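Local coordinates for protein malate dehydrogenase (PDB 3FI9) that probably catalyses the NAD-dependent interconversion of malate and oxaloacetate, at residues 10-15 against 36-41; 78-83 against 120-125; 45-50 against 64-69; 22-27 against 242-247. All blocks are in the same frame, centred on the assembly; numbering follows the deposited sequence.

In the fold
Contacts 1 and 2 are strand pairs of the parallel sheet of the NAD-binding domain, and contact 3 packs a helix on its edge strand. Contact 1 pairs strand 10-14 with strand 37-40, and contact 2 pairs strand 77-82 with strand 121-124; strand 10-14 lies beside strand 77-82, so the two contacts adjoin. Both rest on regular backbone hydrogen bonds, contact 2 being the more buried. Contact 3 sits at the surface, where helix 44-57 meets the outermost strand 65-67 through apolar side chains. Contact 4 is buried and also apolar: it brings helix 19-30, which connects the two strands of contact 1, against helix 238-251 of the C-terminal domain. Contacts 3 and 4 both touch the second subunit.

Contact 1: 10-15 against 36-41; sequences KLTIVG and NLCLYD
Strands 10-14 and 37-40 are the two parallel strands of the first beta-alpha-beta unit of the Rossmann fold, connected by helix 19-30, and they pair residue for residue from L11 with L37 to V14 with Y40. Five backbone hydrogen bonds join them. The shortest runs from C38 N to L11 O at 2.7 Å, and the last, from G15 N to Y40 O, carries the pairing past the end of the strand. On the face covered by helix 19-30, L11 and L37 lie side by side and point the same way, with L11 CG 3.8 Å from L37 CD1; I13 and L39 repeat this pattern, I13 CB being 4.0 Å from L39 CD2.

The other face is more mixed. With CG anti to the backbone N (chi1 167°) and extended beyond, K10 runs over C38, bringing K10 CE to 3.5 Å from C38 CB, a tight approach, while K10 NZ is bound by the carbonyl of T75. T12 OG1 comes within 3.6 Å of C38 CB but is hydrogen-bonded to the carbonyl of A73. V14 CG1 meets the edge of the Y40 ring near its plane, 3.7 Å from CD2.

At the C-terminal ends, D41 OD2 reaches back to 3.1 Å from G15 C, and the backbone N-H groups of A17 and F43 grip its two carboxylate oxygens. G15 phi is 92°, where any CB would jam against V14 O. A glycine-rich turn after the first strand and an acidic residue ending the second are typical of NAD-binding Rossmann domains, consistent with the predicted roles of G15 and D41.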
loop_
_atom_site.group_PDB
_atom_site.type_symbol
_atom_site.label_atom_id
_atom_site.label_comp_id
_atom_site.label_asym_id
_atom_site.label_seq_id
_atom_site.Cartn_x
_atom_site.Cartn_y
_atom_site.Cartn_z
ATOM N N LYS A 10 -15.755 -0.487 14.350
ATOM C CA LYS A 10 -15.641 -1.113 13.024
ATOM C C LYS A 10 -15.494 -0.052 11.932
ATOM O O LYS A 10 -16.218 0.969 11.914
ATOM C CB LYS A 10 -16.821 -2.054 12.792
ATOM C CG LYS A 10 -17.034 -2.562 11.371
ATOM C CD LYS A 10 -18.044 -3.730 11.376
ATOM C CE LYS A 10 -18.426 -4.128 9.963
ATOM N NZ LYS A 10 -19.444 -5.195 9.929
ATOM N N LEU A 11 -14.486 -0.286 11.092
ATOM C CA LEU A 11 -14.262 0.452 9.875
ATOM C C LEU A 11 -14.590 -0.458 8.691
ATOM O O LEU A 11 -14.029 -1.572 8.510
ATOM C CB LEU A 11 -12.798 0.968 9.803
ATOM C CG LEU A 11 -12.262 1.417 8.415
ATOM C CD1 LEU A 11 -13.136 2.537 7.796
ATOM C CD2 LEU A 11 -10.767 1.904 8.506
ATOM N N THR A 12 -15.519 0.015 7.877
ATOM C CA THR A 12 -15.854 -0.688 6.657
ATOM C C THR A 12 -15.420 0.024 5.374
ATOM O O THR A 12 -15.792 1.181 5.100
ATOM C CB THR A 12 -17.348 -0.934 6.601
ATOM O OG1 THR A 12 -17.703 -1.799 7.686
ATOM C CG2 THR A 12 -17.747 -1.582 5.268
ATOM N N ILE A 13 -14.694 -0.708 4.551
ATOM C CA ILE A 13 -14.277 -0.203 3.236
ATOM C C ILE A 13 -15.240 -0.703 2.220
ATOM O O ILE A 13 -15.385 -1.906 2.075
ATOM C CB ILE A 13 -12.883 -0.729 2.854
ATOM C CG1 ILE A 13 -11.842 -0.290 3.875
ATOM C CG2 ILE A 13 -12.470 -0.241 1.414
ATOM C CD1 ILE A 13 -11.894 1.127 4.281
ATOM N N VAL A 14 -15.917 0.201 1.508
ATOM C CA VAL A 14 -16.772 -0.225 0.419
ATOM C C VAL A 14 -16.006 -0.123 -0.902
ATOM O O VAL A 14 -15.341 0.862 -1.139
ATOM C CB VAL A 14 -18.083 0.627 0.375
ATOM C CG1 VAL A 14 -18.891 0.306 -0.859
ATOM C CG2 VAL A 14 -18.904 0.353 1.587
ATOM N N GLY A 15 -16.069 -1.152 -1.739
ATOM C CA GLY A 15 -15.323 -1.129 -2.982
ATOM C C GLY A 15 -13.960 -1.756 -2.792
ATOM O O GLY A 15 -13.032 -1.437 -3.515
ATOM N N ASN A 36 -10.999 -4.163 13.830
ATOM C CA ASN A 36 -12.237 -4.607 13.205
ATOM C C ASN A 36 -12.400 -3.924 11.856
ATOM O O ASN A 36 -13.134 -2.950 11.689
ATOM C CB ASN A 36 -13.390 -4.373 14.175
ATOM C CG ASN A 36 -13.184 -5.197 15.453
ATOM O OD1 ASN A 36 -13.063 -6.420 15.369
ATOM N ND2 ASN A 36 -13.045 -4.532 16.606
ATOM N N LEU A 37 -11.635 -4.424 10.906
ATOM C CA LEU A 37 -11.624 -3.856 9.560
ATOM C C LEU A 37 -12.444 -4.771 8.676
ATOM O O LEU A 37 -12.174 -5.966 8.577
ATOM C CB LEU A 37 -10.169 -3.788 9.074
ATOM C CG LEU A 37 -9.966 -3.275 7.657
ATOM C CD1 LEU A 37 -10.366 -1.841 7.645
ATOM C CD2 LEU A 37 -8.474 -3.482 7.184
ATOM N N CYS A 38 -13.478 -4.216 8.044
ATOM C CA CYS A 38 -14.401 -5.013 7.250
ATOM C C CYS A 38 -14.387 -4.580 5.790
ATOM O O CYS A 38 -14.503 -3.376 5.488
ATOM C CB CYS A 38 -15.807 -4.912 7.856
ATOM S SG CYS A 38 -17.093 -5.707 6.895
ATOM N N LEU A 39 -14.204 -5.556 4.898
ATOM C CA LEU A 39 -14.069 -5.288 3.474
ATOM C C LEU A 39 -15.339 -5.719 2.755
ATOM O O LEU A 39 -15.763 -6.904 2.850
ATOM C CB LEU A 39 -12.849 -6.005 2.923
ATOM C CG LEU A 39 -11.504 -5.778 3.628
ATOM C CD1 LEU A 39 -10.420 -6.382 2.726
ATOM C CD2 LEU A 39 -11.287 -4.261 3.834
ATOM N N TYR A 40 -15.967 -4.773 2.038
ATOM C CA TYR A 40 -17.208 -5.092 1.327
ATOM C C TYR A 40 -17.026 -4.848 -0.181
ATOM O O TYR A 40 -16.466 -3.818 -0.574
ATOM C CB TYR A 40 -18.407 -4.274 1.862
ATOM C CG TYR A 40 -19.556 -4.286 0.857
ATOM C CD1 TYR A 40 -20.456 -5.354 0.809
ATOM C CD2 TYR A 40 -19.701 -3.267 -0.072
ATOM C CE1 TYR A 40 -21.494 -5.386 -0.107
ATOM C CE2 TYR A 40 -20.726 -3.292 -1.024
ATOM C CZ TYR A 40 -21.611 -4.368 -1.049
ATOM O OH TYR A 40 -22.615 -4.384 -1.996
ATOM N N ASP A 41 -17.476 -5.790 -1.012
ATOM C CA ASP A 41 -17.566 -5.570 -2.434
ATOM C C ASP A 41 -18.585 -6.560 -2.957
ATOM O O ASP A 41 -18.595 -7.738 -2.529
ATOM C CB ASP A 41 -16.208 -5.832 -3.114
ATOM C CG ASP A 41 -16.037 -5.079 -4.417
ATOM O OD1 ASP A 41 -16.662 -5.520 -5.398
ATOM O OD2 ASP A 41 -15.245 -4.070 -4.496
#

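Contact 2: 78-83 against 120-125; sequences KYIVSS and KHVIII
Residues 78-83 and 120-125 form a buried parallel strand pair in the interior of the Rossmann sheet, their axes only 2° from parallel. I80 N, I123 N, S82 N and I125 N donate in turn, the S82 N to I123 O bond (2.8 Å) being almost straight. At the start of the pair, K78 O takes two donors: K120 N at 2.7 Å, tilted from the carbonyl plane, and more weakly H121 N at 3.3 Å.

Side chains meet mostly at the two ends. The K120 chain crosses the Y79 ring obliquely, with K120 CD 3.1 Å from Y79 OH, then bends (chi3 130°, chi4 93°) to carry its ammonium to a salt bridge with E9. H121 CB approaches Y79 CD1 at 4.0 Å, while H121 NE2 bonds to T148. At the far end S83 CB packs on I125 CG1 at 3.8 Å.

Helix 94-115 packs on the I80 and V122 face, helices 19-30 (M24) and 238-251 (M247 and I248) on the V81 and I123 face. Backbone bonds thus fix the register of a largely apolar core, with charge kept to its lysine-bearing end, while I125, a predicted NAD-binding residue, packs on S83, I20 and S244.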
loop_
_atom_site.group_PDB
_atom_site.type_symbol
_atom_site.label_atom_id
_atom_site.label_comp_id
_atom_site.label_asym_id
_atom_site.label_seq_id
_atom_site.Cartn_x
_atom_site.Cartn_y
_atom_site.Cartn_z
ATOM N N LYS A 78 -18.951 2.028 12.330
ATOM C CA LYS A 78 -18.916 3.404 12.787
ATOM C C LYS A 78 -18.165 4.358 11.852
ATOM O O LYS A 78 -18.299 5.572 11.975
ATOM C CB LYS A 78 -18.243 3.505 14.139
ATOM C CG LYS A 78 -19.083 2.852 15.299
ATOM C CD LYS A 78 -20.535 3.333 15.304
ATOM C CE LYS A 78 -21.185 3.030 16.666
ATOM N NZ LYS A 78 -21.627 1.640 16.662
ATOM N N TYR A 79 -17.324 3.801 11.004
ATOM C CA TYR A 79 -16.601 4.580 9.964
ATOM C C TYR A 79 -16.732 3.840 8.678
ATOM O O TYR A 79 -16.687 2.611 8.646
ATOM C CB TYR A 79 -15.123 4.761 10.325
ATOM C CG TYR A 79 -15.003 5.415 11.663
ATOM C CD1 TYR A 79 -14.985 6.791 11.783
ATOM C CD2 TYR A 79 -15.017 4.643 12.847
ATOM C CE1 TYR A 79 -14.904 7.413 13.065
ATOM C CE2 TYR A 79 -14.959 5.242 14.079
ATOM C CZ TYR A 79 -14.882 6.620 14.185
ATOM O OH TYR A 79 -14.831 7.211 15.424
ATOM N N ILE A 80 -16.920 4.595 7.591
ATOM C CA ILE A 80 -17.074 4.001 6.296
ATOM C C ILE A 80 -16.283 4.809 5.299
ATOM O O ILE A 80 -16.362 6.042 5.295
ATOM C CB ILE A 80 -18.551 4.056 5.805
ATOM C CG1 ILE A 80 -19.460 3.221 6.730
ATOM C CG2 ILE A 80 -18.628 3.521 4.360
ATOM C CD1 ILE A 80 -20.962 3.396 6.422
ATOM N N VAL A 81 -15.548 4.125 4.436
ATOM C CA VAL A 81 -14.894 4.795 3.318
ATOM C C VAL A 81 -15.304 4.073 2.066
ATOM O O VAL A 81 -15.051 2.896 1.948
ATOM C CB VAL A 81 -13.352 4.717 3.438
ATOM C CG1 VAL A 81 -12.646 5.282 2.147
ATOM C CG2 VAL A 81 -12.910 5.440 4.700
ATOM N N SER A 82 -15.901 4.779 1.108
ATOM C CA SER A 82 -16.299 4.118 -0.160
ATOM C C SER A 82 -15.625 4.565 -1.427
ATOM O O SER A 82 -15.676 5.759 -1.766
ATOM C CB SER A 82 -17.809 4.232 -0.413
ATOM O OG SER A 82 -18.132 3.618 -1.665
ATOM N N SER A 83 -15.029 3.606 -2.142
ATOM C CA SER A 83 -14.645 3.845 -3.520
ATOM C C SER A 83 -15.540 3.029 -4.405
ATOM O O SER A 83 -15.117 2.599 -5.458
ATOM C CB SER A 83 -13.198 3.446 -3.820
ATOM O OG SER A 83 -12.954 2.140 -3.312
ATOM N N LYS A 120 -20.360 7.242 12.671
ATOM C CA LYS A 120 -19.748 8.493 13.092
ATOM C C LYS A 120 -19.291 9.337 11.874
ATOM O O LYS A 120 -19.456 10.541 11.852
ATOM C CB LYS A 120 -18.564 8.229 14.035
ATOM C CG LYS A 120 -18.982 7.777 15.492
ATOM C CD LYS A 120 -17.792 7.177 16.231
ATOM C CE LYS A 120 -17.588 7.754 17.606
ATOM N NZ LYS A 120 -18.261 6.953 18.640
ATOM N N HIS A 121 -18.668 8.699 10.899
ATOM C CA HIS A 121 -18.163 9.433 9.722
ATOM C C HIS A 121 -18.132 8.619 8.461
ATOM O O HIS A 121 -17.829 7.431 8.488
ATOM C CB HIS A 121 -16.734 9.964 9.987
ATOM C CG HIS A 121 -16.379 11.134 9.130
ATOM N ND1 HIS A 121 -16.710 12.423 9.486
ATOM C CD2 HIS A 121 -15.764 11.215 7.917
ATOM C CE1 HIS A 121 -16.320 13.252 8.529
ATOM N NE2 HIS A 121 -15.762 12.544 7.557
ATOM N N VAL A 122 -18.372 9.273 7.322
ATOM C CA VAL A 122 -18.422 8.570 6.077
ATOM C C VAL A 122 -17.664 9.417 5.065
ATOM O O VAL A 122 -17.863 10.628 5.024
ATOM C CB VAL A 122 -19.891 8.450 5.544
ATOM C CG1 VAL A 122 -19.883 7.746 4.193
ATOM C CG2 VAL A 122 -20.735 7.702 6.546
ATOM N N ILE A 123 -16.824 8.759 4.277
ATOM C CA ILE A 123 -16.044 9.408 3.204
ATOM C C ILE A 123 -16.344 8.777 1.862
ATOM O O ILE A 123 -16.233 7.539 1.672
ATOM C CB ILE A 123 -14.510 9.346 3.506
ATOM C CG1 ILE A 123 -14.224 9.883 4.943
ATOM C CG2 ILE A 123 -13.727 10.080 2.373
ATOM C CD1 ILE A 123 -12.721 9.863 5.356
ATOM N N ILE A 124 -16.702 9.632 0.898
ATOM C CA ILE A 124 -17.107 9.185 -0.400
ATOM C C ILE A 124 -16.012 9.625 -1.379
ATOM O O ILE A 124 -15.647 10.807 -1.379
ATOM C CB ILE A 124 -18.421 9.868 -0.775
ATOM C CG1 ILE A 124 -19.545 9.547 0.246
ATOM C CG2 ILE A 124 -18.807 9.468 -2.203
ATOM C CD1 ILE A 124 -19.845 8.057 0.327
ATOM N N ILE A 125 -15.471 8.719 -2.194
ATOM C CA ILE A 125 -14.374 9.167 -3.059
ATOM C C ILE A 125 -14.634 8.999 -4.556
ATOM O O ILE A 125 -13.888 9.538 -5.384
ATOM C CB ILE A 125 -13.013 8.525 -2.682
ATOM C CG1 ILE A 125 -12.837 7.155 -3.343
ATOM C CG2 ILE A 125 -12.803 8.578 -1.124
ATOM C CD1 ILE A 125 -11.360 6.805 -3.551
#

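Contact 3: 45-50 against 64-69; sequences VGLEGV and LTFTSD
The phenyl ring of F66 is approached obliquely by two neighbouring residues of helix 44-57, L47 and E48. L47 CG lies 3.9 Å from F66 CD1, while E48 CA comes to 4.1 Å from F66 CE1. The second flat group, the E48 carboxylate, is turned only 20° from the ring plane, but it is the aliphatic part of that side chain that does the touching: E48 CG stands 4.2 Å from F66 CZ. With chi1 at 63°, F66 CG sits between its own backbone N and carbonyl carbon, and the ring is directed at the helix, where it also touches A51 and R55.

L47 reaches beyond the ring. Its CD2 methyl lies 3.2 Å from T67 O and 4.0 Å from S68 OG, and its side chain also packs on L39 of the neighbouring strand 37-40. S68 OG is itself hydrogen-bonded to the carbonyl of D41. T67 OG1, also hydrogen-bonded to E72 OE1, accepts from D69 N at 3.0 Å in an ST turn, and D69 caps the following helix at E72 N, so that E72 is held by both backbone and carboxylate.

V45 and E48 also pack on L231 of the second subunit, so the helix contributes to the dimer contact. No hydrogen bond links segments 45-50 and 64-69; the contact is van der Waals packing, largely hydrocarbon on ring, with one L47 methyl set against the T67 carbonyl oxygen.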
loop_
_atom_site.group_PDB
_atom_site.type_symbol
_atom_site.label_atom_id
_atom_site.label_comp_id
_atom_site.label_asym_id
_atom_site.label_seq_id
_atom_site.Cartn_x
_atom_site.Cartn_y
_atom_site.Cartn_z
ATOM N N VAL A 45 -15.415 -12.831 -5.710
ATOM C CA VAL A 45 -14.174 -13.540 -5.958
ATOM C C VAL A 45 -12.963 -12.598 -5.829
ATOM O O VAL A 45 -11.980 -12.932 -5.177
ATOM C CB VAL A 45 -14.206 -14.295 -7.309
ATOM C CG1 VAL A 45 -12.797 -14.773 -7.675
ATOM C CG2 VAL A 45 -15.140 -15.452 -7.167
ATOM N N GLY A 46 -13.075 -11.405 -6.399
ATOM C CA GLY A 46 -12.024 -10.441 -6.316
ATOM C C GLY A 46 -11.824 -10.067 -4.877
ATOM O O GLY A 46 -10.687 -9.935 -4.465
ATOM N N LEU A 47 -12.924 -9.944 -4.114
ATOM C CA LEU A 47 -12.877 -9.578 -2.697
ATOM C C LEU A 47 -12.090 -10.609 -1.919
ATOM O O LEU A 47 -11.269 -10.273 -1.071
ATOM C CB LEU A 47 -14.284 -9.496 -2.070
ATOM C CG LEU A 47 -14.466 -9.054 -0.595
ATOM C CD1 LEU A 47 -13.764 -7.704 -0.260
ATOM C CD2 LEU A 47 -15.930 -8.963 -0.256
ATOM N N GLU A 48 -12.383 -11.879 -2.182
ATOM C CA GLU A 48 -11.690 -12.928 -1.457
ATOM C C GLU A 48 -10.177 -12.877 -1.687
ATOM O O GLU A 48 -9.414 -13.173 -0.767
ATOM C CB GLU A 48 -12.209 -14.323 -1.841
ATOM C CG GLU A 48 -11.563 -15.408 -1.017
ATOM C CD GLU A 48 -12.081 -16.808 -1.377
ATOM O OE1 GLU A 48 -13.075 -16.911 -2.130
ATOM O OE2 GLU A 48 -11.512 -17.792 -0.857
ATOM N N GLY A 49 -9.750 -12.529 -2.900
ATOM C CA GLY A 49 -8.319 -12.508 -3.198
ATOM C C GLY A 49 -7.668 -11.377 -2.425
ATOM O O GLY A 49 -6.506 -11.490 -1.991
ATOM N N VAL A 50 -8.405 -10.275 -2.295
ATOM C CA VAL A 50 -7.904 -9.142 -1.535
ATOM C C VAL A 50 -7.735 -9.531 -0.075
ATOM O O VAL A 50 -6.691 -9.251 0.487
ATOM C CB VAL A 50 -8.770 -7.908 -1.649
ATOM C CG1 VAL A 50 -8.222 -6.815 -0.767
ATOM C CG2 VAL A 50 -8.858 -7.445 -3.126
ATOM N N LEU A 64 -9.795 -9.173 10.518
ATOM C CA LEU A 64 -10.323 -8.834 9.206
ATOM C C LEU A 64 -11.604 -9.646 8.882
ATOM O O LEU A 64 -11.660 -10.845 9.119
ATOM C CB LEU A 64 -9.272 -9.115 8.147
ATOM C CG LEU A 64 -9.583 -8.567 6.753
ATOM C CD1 LEU A 64 -9.296 -7.007 6.670
ATOM C CD2 LEU A 64 -8.752 -9.315 5.672
ATOM N N THR A 65 -12.610 -8.985 8.334
ATOM C CA THR A 65 -13.808 -9.649 7.868
ATOM C C THR A 65 -14.027 -9.199 6.424
ATOM O O THR A 65 -13.582 -8.122 6.018
ATOM C CB THR A 65 -15.089 -9.407 8.744
ATOM O OG1 THR A 65 -15.313 -8.004 8.979
ATOM C CG2 THR A 65 -15.035 -10.180 10.102
ATOM N N PHE A 66 -14.663 -10.038 5.626
ATOM C CA PHE A 66 -15.054 -9.589 4.294
ATOM C C PHE A 66 -16.399 -10.158 3.953
ATOM O O PHE A 66 -16.766 -11.245 4.430
ATOM C CB PHE A 66 -14.022 -9.897 3.230
ATOM C CG PHE A 66 -13.764 -11.363 3.005
ATOM C CD1 PHE A 66 -14.396 -12.044 1.961
ATOM C CD2 PHE A 66 -12.881 -12.056 3.816
ATOM C CE1 PHE A 66 -14.140 -13.403 1.746
ATOM C CE2 PHE A 66 -12.627 -13.413 3.590
ATOM C CZ PHE A 66 -13.255 -14.077 2.579
ATOM N N THR A 67 -17.139 -9.421 3.135
ATOM C CA THR A 67 -18.486 -9.827 2.796
ATOM C C THR A 67 -18.996 -9.093 1.561
ATOM O O THR A 67 -18.592 -7.941 1.275
ATOM C CB THR A 67 -19.465 -9.607 4.021
ATOM O OG1 THR A 67 -20.786 -10.032 3.667
ATOM C CG2 THR A 67 -19.555 -8.133 4.415
ATOM N N SER A 68 -19.876 -9.770 0.818
ATOM C CA SER A 68 -20.624 -9.138 -0.286
ATOM C C SER A 68 -22.075 -8.818 0.076
ATOM O O SER A 68 -22.875 -8.476 -0.812
ATOM C CB SER A 68 -20.610 -10.009 -1.536
ATOM O OG SER A 68 -19.288 -10.188 -1.960
ATOM N N ASP A 69 -22.386 -8.911 1.365
ATOM C CA ASP A 69 -23.708 -8.608 1.912
ATOM C C ASP A 69 -23.636 -7.272 2.626
ATOM O O ASP A 69 -22.945 -7.127 3.649
ATOM C CB ASP A 69 -24.163 -9.674 2.921
ATOM C CG ASP A 69 -25.604 -9.417 3.441
ATOM O OD1 ASP A 69 -26.578 -9.912 2.833
ATOM O OD2 ASP A 69 -25.787 -8.653 4.388
#

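Contact 4: 22-27 against 242-247; sequences SNMAQT and YVSIEM
M24 and T27 of helix 19-30 pack against I245, Y242 and S244 of helix 238-251, joining the first helix of the Rossmann domain to a helix of the C-terminal domain. The helix segments cross at -47°, their axes 9.2 Å apart at closest approach.

Apolar contact carries the interface. The I245 side chain lies slantwise against M24, its CD1 methyl 3.6 Å from M24 CB and close to CG as well. Beyond CG the methionine runs on extended, and its terminal CE comes to 3.7 Å from S244 CB. One turn later T27 presents CG2, anti to its backbone N (chi1 -60° for OG1), to two partners: I245 CB at 3.8 Å and Y242 CD1 at 3.9 Å. T27 meets Y242 at about a right angle.

The polar ends of N23 and S244 bond beside this apolar strip. N23 OD1 bonds to S241 OG, and S244 OG to the carbonyl of P240 one turn back. Across the subunit boundary, N23 ND2 pairs with OE1 of Q26 of the second subunit, and the Y242 ring meets F59 of that subunit with planes at about 45°, so the domain junction also borders the dimer interface.

Within helix 19-30 the T27 hydroxyl turns back on its own helix. N23 O, which already accepts the helical bond from T27 N, also takes T27 OG1 at 2.9 Å, the hydroxyl donating from above the carbonyl plane.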
loop_
_atom_site.group_PDB
_atom_site.type_symbol
_atom_site.label_atom_id
_atom_site.label_comp_id
_atom_site.label_asym_id
_atom_site.label_seq_id
_atom_site.Cartn_x
_atom_site.Cartn_y
_atom_site.Cartn_z
ATOM N N SER A 22 -8.423 -2.132 -2.240
ATOM C CA SER A 22 -7.460 -3.109 -1.686
ATOM C C SER A 22 -6.267 -2.363 -1.012
ATOM O O SER A 22 -5.735 -2.758 0.066
ATOM C CB SER A 22 -7.025 -4.122 -2.755
ATOM O OG SER A 22 -6.200 -3.560 -3.789
ATOM N N ASN A 23 -5.826 -1.293 -1.662
ATOM C CA ASN A 23 -4.748 -0.470 -1.113
ATOM C C ASN A 23 -5.239 0.190 0.155
ATOM O O ASN A 23 -4.499 0.305 1.104
ATOM C CB ASN A 23 -4.232 0.539 -2.149
ATOM C CG ASN A 23 -2.975 1.302 -1.663
ATOM O OD1 ASN A 23 -3.072 2.209 -0.860
ATOM N ND2 ASN A 23 -1.814 0.958 -2.209
ATOM N N MET A 24 -6.517 0.569 0.206
ATOM C CA MET A 24 -7.062 1.165 1.421
ATOM C C MET A 24 -7.024 0.173 2.572
ATOM O O MET A 24 -6.733 0.542 3.709
ATOM C CB MET A 24 -8.513 1.639 1.224
ATOM C CG MET A 24 -8.719 2.859 0.261
ATOM S SD MET A 24 -10.596 3.139 0.118
ATOM C CE MET A 24 -10.589 4.805 -0.510
ATOM N N ALA A 25 -7.306 -1.074 2.261
ATOM C CA ALA A 25 -7.335 -2.080 3.293
ATOM C C ALA A 25 -5.960 -2.236 3.900
ATOM O O ALA A 25 -5.827 -2.340 5.108
ATOM C CB ALA A 25 -7.799 -3.460 2.703
ATOM N N GLN A 26 -4.947 -2.297 3.055
ATOM C CA GLN A 26 -3.565 -2.444 3.519
ATOM C C GLN A 26 -3.182 -1.179 4.306
ATOM O O GLN A 26 -2.538 -1.253 5.319
ATOM C CB GLN A 26 -2.626 -2.666 2.311
ATOM C CG GLN A 26 -1.097 -2.699 2.767
ATOM C CD GLN A 26 -0.156 -2.828 1.586
ATOM O OE1 GLN A 26 -0.567 -3.147 0.464
ATOM N NE2 GLN A 26 1.121 -2.528 1.821
ATOM N N THR A 27 -3.607 -0.007 3.838
ATOM C CA THR A 27 -3.246 1.223 4.526
ATOM C C THR A 27 -3.900 1.331 5.896
ATOM O O THR A 27 -3.260 1.759 6.894
ATOM C CB THR A 27 -3.578 2.448 3.638
ATOM O OG1 THR A 27 -2.833 2.331 2.416
ATOM C CG2 THR A 27 -3.214 3.799 4.342
ATOM N N TYR A 242 -4.325 6.245 -0.127
ATOM C CA TYR A 242 -3.601 6.699 1.045
ATOM C C TYR A 242 -4.243 7.981 1.642
ATOM O O TYR A 242 -4.458 8.083 2.845
ATOM C CB TYR A 242 -2.129 6.969 0.697
ATOM C CG TYR A 242 -1.381 7.506 1.864
ATOM C CD1 TYR A 242 -0.968 6.666 2.902
ATOM C CD2 TYR A 242 -1.043 8.844 1.920
ATOM C CE1 TYR A 242 -0.251 7.188 4.010
ATOM C CE2 TYR A 242 -0.374 9.348 3.002
ATOM C CZ TYR A 242 0.003 8.529 4.037
ATOM O OH TYR A 242 0.718 9.104 5.067
ATOM N N VAL A 243 -4.594 8.933 0.786
ATOM C CA VAL A 243 -5.081 10.239 1.292
ATOM C C VAL A 243 -6.458 10.081 1.999
ATOM O O VAL A 243 -6.677 10.574 3.134
ATOM C CB VAL A 243 -5.056 11.323 0.178
ATOM C CG1 VAL A 243 -5.736 12.624 0.668
ATOM C CG2 VAL A 243 -3.561 11.575 -0.262
ATOM N N SER A 244 -7.335 9.304 1.358
ATOM C CA SER A 244 -8.634 8.956 1.943
ATOM C C SER A 244 -8.473 8.280 3.313
ATOM O O SER A 244 -9.228 8.545 4.256
ATOM C CB SER A 244 -9.384 8.021 0.985
ATOM O OG SER A 244 -9.697 8.711 -0.257
ATOM N N ILE A 245 -7.538 7.365 3.398
ATOM C CA ILE A 245 -7.382 6.694 4.700
ATOM C C ILE A 245 -6.775 7.630 5.753
ATOM O O ILE A 245 -7.104 7.513 6.956
ATOM C CB ILE A 245 -6.648 5.351 4.623
ATOM C CG1 ILE A 245 -7.321 4.468 3.530
ATOM C CG2 ILE A 245 -6.655 4.660 6.042
ATOM C CD1 ILE A 245 -8.866 4.174 3.692
ATOM N N GLU A 246 -5.907 8.555 5.336
ATOM C CA GLU A 246 -5.468 9.573 6.296
ATOM C C GLU A 246 -6.668 10.343 6.758
ATOM O O GLU A 246 -6.720 10.733 7.939
ATOM C CB GLU A 246 -4.523 10.622 5.690
ATOM C CG GLU A 246 -3.148 10.200 5.369
ATOM C CD GLU A 246 -2.319 11.375 4.806
ATOM O OE1 GLU A 246 -1.356 11.762 5.461
ATOM O OE2 GLU A 246 -2.625 11.912 3.729
ATOM N N MET A 247 -7.617 10.629 5.842
ATOM C CA MET A 247 -8.853 11.350 6.280
ATOM C C MET A 247 -9.635 10.574 7.356
ATOM O O MET A 247 -10.040 11.186 8.381
ATOM C CB MET A 247 -9.802 11.684 5.101
ATOM C CG MET A 247 -9.112 12.474 3.955
ATOM S SD MET A 247 -10.211 12.695 2.542
ATOM C CE MET A 247 -11.586 13.543 3.242
#